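PDB 1FNN: CELL division control protein 6 from Pyrobaculum aerophilum, which binds ADP and probably binds and hydrolyses ATP as an AAA+ protein of the Cdc6/Cdc18 family, and is thought to help regulate DNA replication. Local coordinates for residues V15-L26 with V59-L67. Sequence-based numbering, arbitrary orientation.
With ADP (adenosine-5'-diphosphate), chain D.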
loop_
_atom_site.group_PDB
_atom_site.type_symbol
_atom_site.label_atom_id
_atom_site.label_comp_id
_atom_site.label_asym_id
_atom_site.label_seq_id
_atom_site.Cartn_x
_atom_site.Cartn_y
_atom_site.Cartn_z
ATOM N N VAL A 15 3.507 11.868 -7.051
ATOM C CA VAL A 15 3.607 10.896 -8.142
ATOM C C VAL A 15 5.085 10.812 -8.483
ATOM O O VAL A 15 5.655 11.818 -8.884
ATOM C CB VAL A 15 2.823 11.307 -9.413
ATOM C CG1 VAL A 15 3.064 10.286 -10.533
ATOM C CG2 VAL A 15 1.328 11.404 -9.149
ATOM N N PRO A 16 5.767 9.717 -8.149
ATOM C CA PRO A 16 7.198 9.644 -8.319
ATOM C C PRO A 16 7.540 9.554 -9.797
ATOM O O PRO A 16 6.694 9.191 -10.619
ATOM C CB PRO A 16 7.601 8.419 -7.498
ATOM C CG PRO A 16 6.360 7.593 -7.447
ATOM C CD PRO A 16 5.152 8.482 -7.574
ATOM N N LYS A 17 8.808 9.766 -10.131
ATOM C CA LYS A 17 9.276 9.660 -11.503
ATOM C C LYS A 17 9.138 8.243 -12.021
ATOM O O LYS A 17 8.997 8.026 -13.225
ATOM C CB LYS A 17 10.758 10.070 -11.594
ATOM C CG LYS A 17 11.319 10.052 -13.010
ATOM C CD LYS A 17 12.586 10.905 -13.070
ATOM C CE LYS A 17 13.339 10.729 -14.382
ATOM N NZ LYS A 17 14.763 11.153 -14.250
ATOM N N ARG A 18 9.550 7.275 -11.190
ATOM C CA ARG A 18 9.391 5.895 -11.626
ATOM C C ARG A 18 8.534 5.125 -10.628
ATOM O O ARG A 18 8.297 5.496 -9.466
ATOM C CB ARG A 18 10.765 5.288 -11.929
ATOM C CG ARG A 18 11.785 5.589 -10.848
ATOM C CD ARG A 18 13.021 6.255 -11.435
ATOM N NE ARG A 18 13.473 7.350 -10.570
ATOM C CZ ARG A 18 14.202 7.211 -9.476
ATOM N NH1 ARG A 18 14.597 6.008 -9.075
ATOM N NH2 ARG A 18 14.538 8.291 -8.787
ATOM N N LEU A 19 7.938 4.086 -11.164
ATOM C CA LEU A 19 7.084 3.119 -10.508
ATOM C C LEU A 19 7.706 1.734 -10.690
ATOM O O LEU A 19 7.195 0.858 -11.387
ATOM C CB LEU A 19 5.661 3.159 -11.057
ATOM C CG LEU A 19 4.801 4.413 -10.865
ATOM C CD1 LEU A 19 3.387 4.212 -11.412
ATOM C CD2 LEU A 19 4.729 4.909 -9.426
ATOM N N PRO A 20 8.720 1.442 -9.859
ATOM C CA PRO A 20 9.401 0.153 -9.947
ATOM C C PRO A 20 8.402 -0.902 -9.591
ATOM O O PRO A 20 7.577 -0.736 -8.682
ATOM C CB PRO A 20 10.572 0.268 -8.972
ATOM C CG PRO A 20 10.175 1.362 -8.014
ATOM C CD PRO A 20 9.410 2.344 -8.920
ATOM N N HIS A 21 8.433 -2.031 -10.289
ATOM C CA HIS A 21 7.569 -3.184 -10.057
ATOM C C HIS A 21 6.168 -2.968 -10.582
ATOM O O HIS A 21 5.326 -3.854 -10.415
ATOM C CB HIS A 21 7.626 -3.657 -8.579
ATOM C CG HIS A 21 9.081 -3.893 -8.217
ATOM N ND1 HIS A 21 9.858 -4.913 -8.726
ATOM C CD2 HIS A 21 9.872 -3.181 -7.366
ATOM C CE1 HIS A 21 11.067 -4.816 -8.200
ATOM N NE2 HIS A 21 11.121 -3.765 -7.359
ATOM N N ARG A 22 5.884 -1.846 -11.275
ATOM C CA ARG A 22 4.546 -1.665 -11.857
ATOM C C ARG A 22 4.646 -1.440 -13.357
ATOM O O ARG A 22 3.699 -0.990 -14.015
ATOM C CB ARG A 22 3.799 -0.487 -11.218
ATOM C CG ARG A 22 3.357 -0.746 -9.761
ATOM C CD ARG A 22 2.348 -1.854 -9.784
ATOM N NE ARG A 22 1.807 -2.464 -8.604
ATOM C CZ ARG A 22 2.142 -3.683 -8.176
ATOM N NH1 ARG A 22 3.025 -4.402 -8.849
ATOM N NH2 ARG A 22 1.573 -4.141 -7.076
ATOM N N GLU A 23 5.796 -1.777 -13.926
ATOM C CA GLU A 23 6.032 -1.644 -15.364
ATOM C C GLU A 23 5.027 -2.458 -16.159
ATOM O O GLU A 23 4.445 -1.936 -17.127
ATOM C CB GLU A 23 7.446 -2.046 -15.796
ATOM C CG GLU A 23 8.544 -1.145 -15.262
ATOM C CD GLU A 23 9.113 -1.559 -13.918
ATOM O OE1 GLU A 23 8.546 -2.436 -13.224
ATOM O OE2 GLU A 23 10.162 -0.999 -13.537
ATOM N N GLN A 24 4.663 -3.630 -15.659
ATOM C CA GLN A 24 3.713 -4.497 -16.335
ATOM C C GLN A 24 2.305 -3.956 -16.336
ATOM O O GLN A 24 1.622 -3.942 -17.378
ATOM C CB GLN A 24 3.760 -5.924 -15.759
ATOM C CG GLN A 24 2.815 -6.881 -16.463
ATOM C CD GLN A 24 3.198 -8.339 -16.247
ATOM O OE1 GLN A 24 4.270 -8.660 -15.723
ATOM N NE2 GLN A 24 2.323 -9.261 -16.650
ATOM N N GLN A 25 1.826 -3.474 -15.173
ATOM C CA GLN A 25 0.481 -2.912 -15.095
ATOM C C GLN A 25 0.334 -1.622 -15.925
ATOM O O GLN A 25 -0.726 -1.382 -16.544
ATOM C CB GLN A 25 0.132 -2.552 -13.633
ATOM C CG GLN A 25 -0.073 -3.798 -12.746
ATOM C CD GLN A 25 1.206 -4.440 -12.268
ATOM O OE1 GLN A 25 2.310 -4.024 -12.570
ATOM N NE2 GLN A 25 1.102 -5.525 -11.473
ATOM N N LEU A 26 1.393 -0.845 -15.964
ATOM C CA LEU A 26 1.368 0.406 -16.724
ATOM C C LEU A 26 1.358 0.128 -18.238
ATOM O O LEU A 26 0.549 0.654 -19.010
ATOM C CB LEU A 26 2.566 1.250 -16.360
ATOM C CG LEU A 26 2.574 2.641 -17.051
ATOM C CD1 LEU A 26 1.412 3.466 -16.508
ATOM C CD2 LEU A 26 3.904 3.347 -16.839
ATOM N N VAL A 59 -1.811 5.330 -8.181
ATOM C CA VAL A 59 -0.603 5.965 -8.689
ATOM C C VAL A 59 -0.308 5.500 -10.118
ATOM O O VAL A 59 0.197 6.304 -10.917
ATOM C CB VAL A 59 0.648 5.801 -7.813
ATOM C CG1 VAL A 59 1.347 4.458 -7.926
ATOM C CG2 VAL A 59 1.635 6.927 -8.151
ATOM N N THR A 60 -0.550 4.225 -10.397
ATOM C CA THR A 60 -0.290 3.690 -11.744
ATOM C C THR A 60 -1.154 4.383 -12.813
ATOM O O THR A 60 -0.696 4.817 -13.879
ATOM C CB THR A 60 -0.472 2.164 -11.749
ATOM O OG1 THR A 60 0.650 1.619 -10.987
ATOM C CG2 THR A 60 -0.426 1.626 -13.179
ATOM N N LEU A 61 -2.419 4.541 -12.494
ATOM C CA LEU A 61 -3.359 5.273 -13.347
ATOM C C LEU A 61 -2.984 6.751 -13.507
ATOM O O LEU A 61 -3.030 7.339 -14.585
ATOM C CB LEU A 61 -4.683 5.231 -12.611
ATOM C CG LEU A 61 -5.769 4.275 -13.020
ATOM C CD1 LEU A 61 -6.855 4.412 -11.951
ATOM C CD2 LEU A 61 -6.194 4.579 -14.448
ATOM N N ARG A 62 -2.520 7.406 -12.426
ATOM C CA ARG A 62 -2.105 8.791 -12.501
ATOM C C ARG A 62 -0.882 8.922 -13.393
ATOM O O ARG A 62 -0.723 9.903 -14.136
ATOM C CB ARG A 62 -1.856 9.430 -11.109
ATOM C CG ARG A 62 -3.241 9.579 -10.419
ATOM C CD ARG A 62 -3.141 10.680 -9.389
ATOM N NE ARG A 62 -4.356 11.063 -8.748
ATOM C CZ ARG A 62 -5.436 11.737 -9.083
ATOM N NH1 ARG A 62 -5.657 12.287 -10.273
ATOM N NH2 ARG A 62 -6.394 11.889 -8.166
ATOM N N LYS A 63 0.014 7.939 -13.331
ATOM C CA LYS A 63 1.208 7.957 -14.145
ATOM C C LYS A 63 0.838 7.784 -15.627
ATOM O O LYS A 63 1.454 8.432 -16.501
ATOM C CB LYS A 63 2.184 6.867 -13.742
ATOM C CG LYS A 63 3.330 6.665 -14.718
ATOM C CD LYS A 63 4.331 7.813 -14.659
ATOM C CE LYS A 63 4.847 8.199 -13.304
ATOM N NZ LYS A 63 5.874 9.311 -13.350
ATOM N N LEU A 64 -0.105 6.877 -15.863
ATOM C CA LEU A 64 -0.567 6.745 -17.264
ATOM C C LEU A 64 -1.047 8.113 -17.784
ATOM O O LEU A 64 -0.711 8.502 -18.907
ATOM C CB LEU A 64 -1.690 5.729 -17.331
ATOM C CG LEU A 64 -2.238 5.165 -18.649
ATOM C CD1 LEU A 64 -3.330 6.042 -19.218
ATOM C CD2 LEU A 64 -1.151 4.869 -19.666
ATOM N N TRP A 65 -1.937 8.756 -17.061
ATOM C CA TRP A 65 -2.427 10.091 -17.480
ATOM C C TRP A 65 -1.293 11.071 -17.726
ATOM O O TRP A 65 -1.262 11.882 -18.680
ATOM C CB TRP A 65 -3.414 10.686 -16.465
ATOM C CG TRP A 65 -3.849 12.064 -16.939
ATOM C CD1 TRP A 65 -3.558 13.270 -16.356
ATOM C CD2 TRP A 65 -4.639 12.337 -18.098
ATOM N NE1 TRP A 65 -4.140 14.262 -17.105
ATOM C CE2 TRP A 65 -4.799 13.748 -18.169
ATOM C CE3 TRP A 65 -5.220 11.529 -19.079
ATOM C CZ2 TRP A 65 -5.522 14.355 -19.189
ATOM C CZ3 TRP A 65 -5.948 12.156 -20.097
ATOM C CH2 TRP A 65 -6.089 13.552 -20.137
ATOM N N GLU A 66 -0.306 11.101 -16.811
ATOM C CA GLU A 66 0.821 11.989 -16.888
ATOM C C GLU A 66 1.548 11.764 -18.224
ATOM O O GLU A 66 1.891 12.771 -18.873
ATOM C CB GLU A 66 1.777 11.769 -15.715
ATOM C CG GLU A 66 2.995 12.666 -15.611
ATOM C CD GLU A 66 3.802 12.097 -14.418
ATOM O OE1 GLU A 66 3.371 12.192 -13.261
ATOM O OE2 GLU A 66 4.858 11.567 -14.725
ATOM N N LEU A 67 1.638 10.529 -18.695
ATOM C CA LEU A 67 2.338 10.290 -19.953
ATOM C C LEU A 67 1.535 10.738 -21.179
ATOM O O LEU A 67 2.103 10.835 -22.256
ATOM C CB LEU A 67 2.655 8.806 -20.072
ATOM C CG LEU A 67 3.605 8.269 -18.991
ATOM C CD1 LEU A 67 3.721 6.756 -19.041
ATOM C CD2 LEU A 67 4.973 8.936 -19.100
HETATM P PB ADP D . -3.669 2.114 -4.123
HETATM O O1B ADP D . -4.703 2.891 -4.926
HETATM O O2B ADP D . -3.342 0.848 -4.682
HETATM O O3B ADP D . -4.340 1.987 -2.834
HETATM P PA ADP D . -1.532 3.983 -4.229
HETATM O O1A ADP D . -1.538 4.197 -5.688
HETATM O O2A ADP D . -2.117 5.123 -3.515
HETATM O O3A ADP D . -2.249 2.673 -3.875
HETATM O "O5'" ADP D . -0.006 3.830 -3.652
HETATM C "C5'" ADP D . 0.130 3.972 -2.248
HETATM C "C4'" ADP D . 1.392 4.829 -2.023
HETATM O "O4'" ADP D . 2.496 4.127 -2.547
HETATM C "C3'" ADP D . 1.386 6.171 -2.743
HETATM O "O3'" ADP D . 2.145 7.087 -1.972
HETATM C "C2'" ADP D . 2.015 5.773 -4.036
HETATM O "O2'" ADP D . 2.603 6.880 -4.720
HETATM C "C1'" ADP D . 3.128 4.838 -3.545
HETATM N N9 ADP D . 3.385 3.902 -4.569
HETATM C C8 ADP D . 2.647 2.780 -4.836
HETATM N N7 ADP D . 3.211 1.937 -5.649
HETATM C C5 ADP D . 4.416 2.557 -5.937
HETATM C C6 ADP D . 5.482 2.186 -6.773
HETATM N N6 ADP D . 5.443 1.068 -7.481
HETATM N N1 ADP D . 6.524 3.015 -6.874
HETATM C C2 ADP D . 6.515 4.142 -6.189
HETATM N N3 ADP D . 5.581 4.617 -5.366
HETATM C C4 ADP D . 4.536 3.750 -5.290
#
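V59 meets L19 and P16 where the N-terminal loop of this AAA+ ATPase packs against the helix that follows the P-loop (Walker A), and both segments contribute to the ADP pocket. The V59 backbone N donates a 2.8 Å hydrogen bond to ADP O1A. The V59 methyls divide between two neighbours: V59 CG1 meets L19 CD2 tip to tip at 3.7 Å, while CG2 lies against P16 CD and the ribose O2'. P16 CG and L19 CD2 also border the adenine, whose N6 donates to P20 O, so the loop lines the base while the V59 amide meets the alpha-phosphate. T60 follows, with OG1 hydrogen-bonded to G56 O of the P-loop, one turn back, and touching the aliphatic start of R22, which crosses it at about a right angle; R22 NE and NH2 continue to T55 O and S191 O. K63 runs past L19 in the opposite direction, CB at 3.7 Å from L19 CD1. Its chain leaves with CG anti to the backbone N (chi1 169°) and then bends at chi2 and chi3, which brings NZ back to the loop carbonyls. K63 NZ donates to P16 O at 2.9 Å, in the carbonyl plane, weakly to K17 O, and forms a salt bridge to E66 OE2 at 2.8 Å. A methionine in place of K63 would probably leave P16 O without this donor and the E66 carboxylate without its positive mate, freeing the loop to shift. At L64, the start of helix 23-38 packs in: L26 is a knob among T60, K63, L64 and L67, its CD1 3.9 Å from L64 CB. E66 slides past V15 in the opposite direction, E66 OE1 3.3 Å from V15 CG1. One turn beyond K63, L67 CD1 touches L26 CD2 at 4.1 Å.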